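Side-chain contacts in mutual gliding-motility protein MglA (Myxococcus xanthus DK 1622, PDB 6H17), which acts as an intracellular GTP-binding switch that coordinates adventurous and social motility and controls the direction and speed of gliding: residues Ile138-Arg143 with Val149-Met154; Ala168-Pro171 with Gly175-Asp178. One frame throughout, in Å; residues are numbered along the deposited sequence.

Interaction 1. Residues Ile138-Arg143 with Val149-Met154; sequences IQYNKR and VTVEEM. With GSP (5'-guanosine-diphosphate-monothiophosphate), chain C.
Met-154 lays its CB over one face of the Tyr-140 ring, 3.7 Å from the ring centroid and only 5° off the normal, which identifies a CH-pi contact. Bends at chi2 and chi3 (-68° and -75°) carry the thioether past the rim, so SD stands obliquely to the ring as a Met-aromatic contact and the terminal CE reaches Tyr-140 CD1 at 3.8 Å. The hydroxyl of Tyr-140 bonds to Glu-165 on the adjacent strand. Arg-143 supplies the polar half. Its bent chain presents the guanidinium end-on to one carbonyl: NH1 and NH2 both hydrogen-bond to Val-149 O, at 2.8 and 2.9 Å, each bond somewhat bent although the oxygen sits close to the guanidinium plane. Val-151 CG2 lies over one face of the guanidinium, toward its rim, 3.6 Å from Arg-143 NH2. Replacing this arginine by an alanine would probably leave the Val-149 carbonyl without either guanidinium donor and open a gap beside the Val-151 methyl. The adjoining Asn-141 donates ND2 to N7 of the nucleotide at 3.0 Å. Asn-141, Lys-142 and Asp-144 fit the NKxD guanine-recognition motif of small GTPases, and the contact joins the end of its strand to the next helix of a beta-alpha-beta unit.

Interaction 2. Residues Ala168-Pro171 with Gly175-Asp178; sequences AVAP and GVFD. With GSP (5'-guanosine-diphosphate-monothiophosphate), chain C.
Val-176 rests its CG2 methyl on the backbone of Ala-170, 3.8 Å from Ala-170 CA and 3.9 Å from Ala-170 O, while the CB of the same alanine stays 4.2 Å from that methyl. The first torsion explains the aim: CG1 lies anti to the backbone N (chi1 171°), which turns CG2 the other way, beside that nitrogen. The second close point is between Ala-168 and Gly-175, whose CA atoms come within 4.4 Å. A CB built on Gly-175 would fall just 3.2 Å from Ala-168 CA, and its phi of 77° independently favours glycine, so crowding and backbone shape are both consistent with a glycine at this N-cap position. The fit is nonetheless modest: about 135 Å² is buried in total and no hydrogen bond crosses. Against the buried Ala-168, Ala-170 and Val-176, the partly exposed Val-169 and exposed Pro-171 turn away from the helix start, Pro-171 bringing CD within 3.3 Å of the guanine C5. Ala-170 N makes a weak hydrogen bond to O6 of the base at 3.2 Å and also bonds to Asn-141 OD1, consistent with the G5 loop of Ras-like GTPases. The loop leads from strand 165-167 into helix 176-193; helix 25-35 meets both Ala-170 and Val-176 through Asn-28, and Ala-168 rests on Gln-139 and Asn-141 of strand 136-141.

Along the chain, interaction 1 closes before interaction 2 opens, and their centres lie 12 Å apart within the one small-GTPase fold. Strand 136-141 is the shared element: it pairs in parallel with strand 165-167, and the pairing runs on into the following loop, where Tyr-140 O and Ala-168 N are 2.9 Å apart, a probable hydrogen bond. A second link, Asn-141 OD1 to Ala-170 N at 2.9 Å, ties the side chain of one guanine-binding segment to the backbone of the other. Both interactions touch the same nucleotide: Asn-141 and Lys-142 of the first and Val-169, Ala-170 and Pro-171 of the second meet the base, while helices 151-158 and 176-193 follow farther along the chain.

Interaction 1. Residues Ile138-Arg143 with Val149-Met154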
# COMPACT_ATOMS: atom_id res chain seq x y z
N ILE A 138 -5.07 6.84 -1.14
CA ILE A 138 -4.46 7.42 0.04
C ILE A 138 -5.32 7.14 1.27
O ILE A 138 -6.55 7.23 1.23
CB ILE A 138 -4.16 8.93 -0.12
CG1 ILE A 138 -3.30 9.42 1.06
CG2 ILE A 138 -5.42 9.75 -0.26
CD1 ILE A 138 -2.53 10.72 0.74
N GLN A 139 -4.65 6.81 2.37
CA GLN A 139 -5.29 6.53 3.65
C GLN A 139 -4.82 7.53 4.68
O GLN A 139 -3.61 7.71 4.87
CB GLN A 139 -4.93 5.12 4.09
CG GLN A 139 -5.62 4.70 5.38
CD GLN A 139 -5.16 3.36 5.87
OE1 GLN A 139 -4.24 3.27 6.68
NE2 GLN A 139 -5.80 2.29 5.38
N TYR A 140 -5.76 8.18 5.36
CA TYR A 140 -5.45 9.08 6.46
C TYR A 140 -5.61 8.27 7.74
O TYR A 140 -6.72 8.15 8.28
CB TYR A 140 -6.36 10.30 6.45
CG TYR A 140 -6.41 11.04 5.12
CD1 TYR A 140 -5.28 11.23 4.34
CD2 TYR A 140 -7.62 11.53 4.64
CE1 TYR A 140 -5.35 11.92 3.12
CE2 TYR A 140 -7.70 12.21 3.44
CZ TYR A 140 -6.55 12.39 2.69
OH TYR A 140 -6.60 13.06 1.47
N ASN A 141 -4.51 7.70 8.21
CA ASN A 141 -4.54 6.79 9.35
C ASN A 141 -4.37 7.55 10.66
O ASN A 141 -4.02 8.73 10.69
CB ASN A 141 -3.46 5.71 9.17
CG ASN A 141 -3.60 4.57 10.12
OD1 ASN A 141 -4.72 4.14 10.44
ND2 ASN A 141 -2.48 4.05 10.60
N LYS A 142 -4.64 6.85 11.75
CA LYS A 142 -4.54 7.41 13.11
C LYS A 142 -5.58 8.50 13.37
O LYS A 142 -5.33 9.46 14.10
CB LYS A 142 -3.13 7.86 13.49
CG LYS A 142 -2.04 6.88 13.06
CD LYS A 142 -0.80 6.99 13.93
CE LYS A 142 0.27 6.02 13.46
NZ LYS A 142 1.57 6.29 14.16
N ARG A 143 -6.80 8.31 12.85
CA ARG A 143 -7.87 9.27 13.08
C ARG A 143 -8.31 9.32 14.54
O ARG A 143 -8.99 10.27 14.93
CB ARG A 143 -9.10 8.96 12.22
CG ARG A 143 -8.85 8.94 10.72
CD ARG A 143 -8.18 10.20 10.21
NE ARG A 143 -8.88 11.39 10.67
CZ ARG A 143 -8.35 12.60 10.72
NH1 ARG A 143 -7.14 12.82 10.28
NH2 ARG A 143 -9.07 13.62 11.18
N VAL A 149 -4.65 15.83 12.42
CA VAL A 149 -5.08 16.94 11.56
C VAL A 149 -6.49 16.65 11.04
O VAL A 149 -6.91 15.50 10.94
CB VAL A 149 -4.04 17.02 10.42
CG1 VAL A 149 -4.46 17.94 9.30
CG2 VAL A 149 -2.69 17.46 11.00
N THR A 150 -7.24 17.70 10.72
CA THR A 150 -8.58 17.45 10.21
C THR A 150 -8.50 16.79 8.83
O THR A 150 -7.51 16.91 8.11
CB THR A 150 -9.40 18.74 10.10
OG1 THR A 150 -8.90 19.51 9.01
CG2 THR A 150 -9.36 19.53 11.37
N VAL A 151 -9.56 16.06 8.47
CA VAL A 151 -9.56 15.36 7.19
C VAL A 151 -9.43 16.35 6.04
O VAL A 151 -8.71 16.12 5.06
CB VAL A 151 -10.81 14.47 7.05
CG1 VAL A 151 -10.88 13.93 5.62
CG2 VAL A 151 -10.78 13.36 8.05
N GLU A 152 -10.13 17.47 6.13
CA GLU A 152 -10.06 18.48 5.08
C GLU A 152 -8.63 18.98 4.92
O GLU A 152 -8.17 19.19 3.79
CB GLU A 152 -11.00 19.64 5.40
CG GLU A 152 -11.08 20.67 4.30
CD GLU A 152 -12.00 21.83 4.65
OE1 GLU A 152 -12.23 22.69 3.77
OE2 GLU A 152 -12.49 21.88 5.80
N GLU A 153 -7.92 19.18 6.03
CA GLU A 153 -6.54 19.64 5.94
C GLU A 153 -5.62 18.55 5.39
O GLU A 153 -4.66 18.85 4.67
CB GLU A 153 -6.06 20.12 7.30
CG GLU A 153 -6.68 21.39 7.77
CD GLU A 153 -6.63 21.53 9.30
OE1 GLU A 153 -7.26 22.46 9.81
OE2 GLU A 153 -5.99 20.70 9.98
N MET A 154 -5.88 17.28 5.72
CA MET A 154 -5.11 16.19 5.13
C MET A 154 -5.28 16.16 3.62
O MET A 154 -4.30 16.00 2.88
CB MET A 154 -5.57 14.85 5.71
CG MET A 154 -5.22 14.63 7.17
SD MET A 154 -3.46 14.43 7.58
CE MET A 154 -3.14 12.80 7.00
PG GSP C . 7.79 1.16 9.54
O3B GSP C . 6.33 1.49 10.23
S1G GSP C . 9.08 1.89 10.70
O2G GSP C . 7.83 -0.38 9.37
O3G GSP C . 7.75 1.83 8.17
PB GSP C . 4.86 1.02 9.88
O1B GSP C . 4.22 1.98 8.95
O2B GSP C . 4.84 -0.40 9.46
PA GSP C . 3.36 0.12 12.19
O1A GSP C . 2.22 -0.40 11.45
O2A GSP C . 4.30 -0.83 12.77
O3A GSP C . 4.14 1.19 11.32
O5' GSP C . 2.75 1.09 13.31
C5' GSP C . 3.61 1.81 14.17
C4' GSP C . 2.91 2.10 15.50
O4' GSP C . 1.75 2.92 15.26
C3' GSP C . 2.42 0.84 16.17
O3' GSP C . 2.60 0.96 17.57
C2' GSP C . 0.93 0.77 15.85
O2' GSP C . 0.15 0.09 16.78
C1' GSP C . 0.61 2.27 15.79
N9 GSP C . -0.56 2.60 14.98
C8 GSP C . -0.77 2.21 13.69
N7 GSP C . -1.95 2.70 13.26
C5 GSP C . -2.49 3.41 14.29
C6 GSP C . -3.68 4.11 14.44
O6 GSP C . -4.56 4.25 13.54
N1 GSP C . -3.90 4.69 15.65
C2 GSP C . -2.99 4.62 16.68
N2 GSP C . -3.27 5.23 17.82
N3 GSP C . -1.83 3.94 16.57
C4 GSP C . -1.62 3.35 15.37

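Interaction 2. Residues Ala168-Pro171 with Gly175-Asp178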
# COMPACT_ATOMS: atom_id res chain seq x y z
N ALA A 168 -8.78 6.13 8.37
CA ALA A 168 -8.50 4.84 8.98
C ALA A 168 -8.04 4.94 10.43
O ALA A 168 -7.49 5.96 10.87
CB ALA A 168 -7.45 4.07 8.20
N VAL A 169 -8.30 3.85 11.15
CA VAL A 169 -7.70 3.56 12.45
C VAL A 169 -7.22 2.11 12.32
O VAL A 169 -7.96 1.17 12.60
CB VAL A 169 -8.67 3.73 13.62
CG1 VAL A 169 -7.95 3.49 14.94
CG2 VAL A 169 -9.30 5.09 13.61
N ALA A 170 -6.00 1.93 11.83
CA ALA A 170 -5.62 0.60 11.37
C ALA A 170 -5.72 -0.47 12.46
O ALA A 170 -6.15 -1.59 12.13
CB ALA A 170 -4.23 0.63 10.72
N PRO A 171 -5.34 -0.23 13.72
CA PRO A 171 -5.38 -1.32 14.71
C PRO A 171 -6.78 -1.86 14.94
O PRO A 171 -6.92 -3.04 15.31
CB PRO A 171 -4.79 -0.69 15.97
CG PRO A 171 -3.92 0.42 15.44
CD PRO A 171 -4.67 0.96 14.25
N GLY A 175 -11.57 1.65 8.11
CA GLY A 175 -11.07 2.01 6.79
C GLY A 175 -10.15 1.01 6.12
O GLY A 175 -9.76 1.23 4.97
N VAL A 176 -9.74 -0.06 6.80
CA VAL A 176 -8.68 -0.90 6.27
C VAL A 176 -9.14 -1.70 5.05
O VAL A 176 -8.47 -1.70 4.00
CB VAL A 176 -8.12 -1.81 7.38
CG1 VAL A 176 -7.16 -2.86 6.82
CG2 VAL A 176 -7.44 -0.98 8.45
N PHE A 177 -10.25 -2.42 5.15
CA PHE A 177 -10.72 -3.16 3.99
C PHE A 177 -11.22 -2.23 2.89
O PHE A 177 -11.04 -2.56 1.70
CB PHE A 177 -11.80 -4.19 4.38
CG PHE A 177 -11.25 -5.44 4.98
CD1 PHE A 177 -10.45 -6.29 4.24
CD2 PHE A 177 -11.55 -5.80 6.28
CE1 PHE A 177 -9.95 -7.46 4.78
CE2 PHE A 177 -11.05 -6.97 6.83
CZ PHE A 177 -10.23 -7.79 6.07
N ASP A 178 -11.82 -1.10 3.22
CA ASP A 178 -12.24 -0.19 2.16
C ASP A 178 -11.05 0.30 1.34
O ASP A 178 -11.13 0.41 0.11
CB ASP A 178 -12.99 1.02 2.72
CG ASP A 178 -14.41 0.70 3.12
OD1 ASP A 178 -14.91 -0.42 2.84
OD2 ASP A 178 -15.04 1.60 3.71
PG GSP C . 7.79 1.16 9.54
O3B GSP C . 6.33 1.49 10.23
S1G GSP C . 9.08 1.89 10.70
O2G GSP C . 7.83 -0.38 9.37
O3G GSP C . 7.75 1.83 8.17
PB GSP C . 4.86 1.02 9.88
O1B GSP C . 4.22 1.98 8.95
O2B GSP C . 4.84 -0.40 9.46
PA GSP C . 3.36 0.12 12.19
O1A GSP C . 2.22 -0.40 11.45
O2A GSP C . 4.30 -0.83 12.77
O3A GSP C . 4.14 1.19 11.32
O5' GSP C . 2.75 1.09 13.31
C5' GSP C . 3.61 1.81 14.17
C4' GSP C . 2.91 2.10 15.50
O4' GSP C . 1.75 2.92 15.26
C3' GSP C . 2.42 0.84 16.17
O3' GSP C . 2.60 0.96 17.57
C2' GSP C . 0.93 0.77 15.85
O2' GSP C . 0.15 0.09 16.78
C1' GSP C . 0.61 2.27 15.79
N9 GSP C . -0.56 2.60 14.98
C8 GSP C . -0.77 2.21 13.69
N7 GSP C . -1.95 2.70 13.26
C5 GSP C . -2.49 3.41 14.29
C6 GSP C . -3.68 4.11 14.44
O6 GSP C . -4.56 4.25 13.54
N1 GSP C . -3.90 4.69 15.65
C2 GSP C . -2.99 4.62 16.68
N2 GSP C . -3.27 5.23 17.82
N3 GSP C . -1.83 3.94 16.57
C4 GSP C . -1.62 3.35 15.37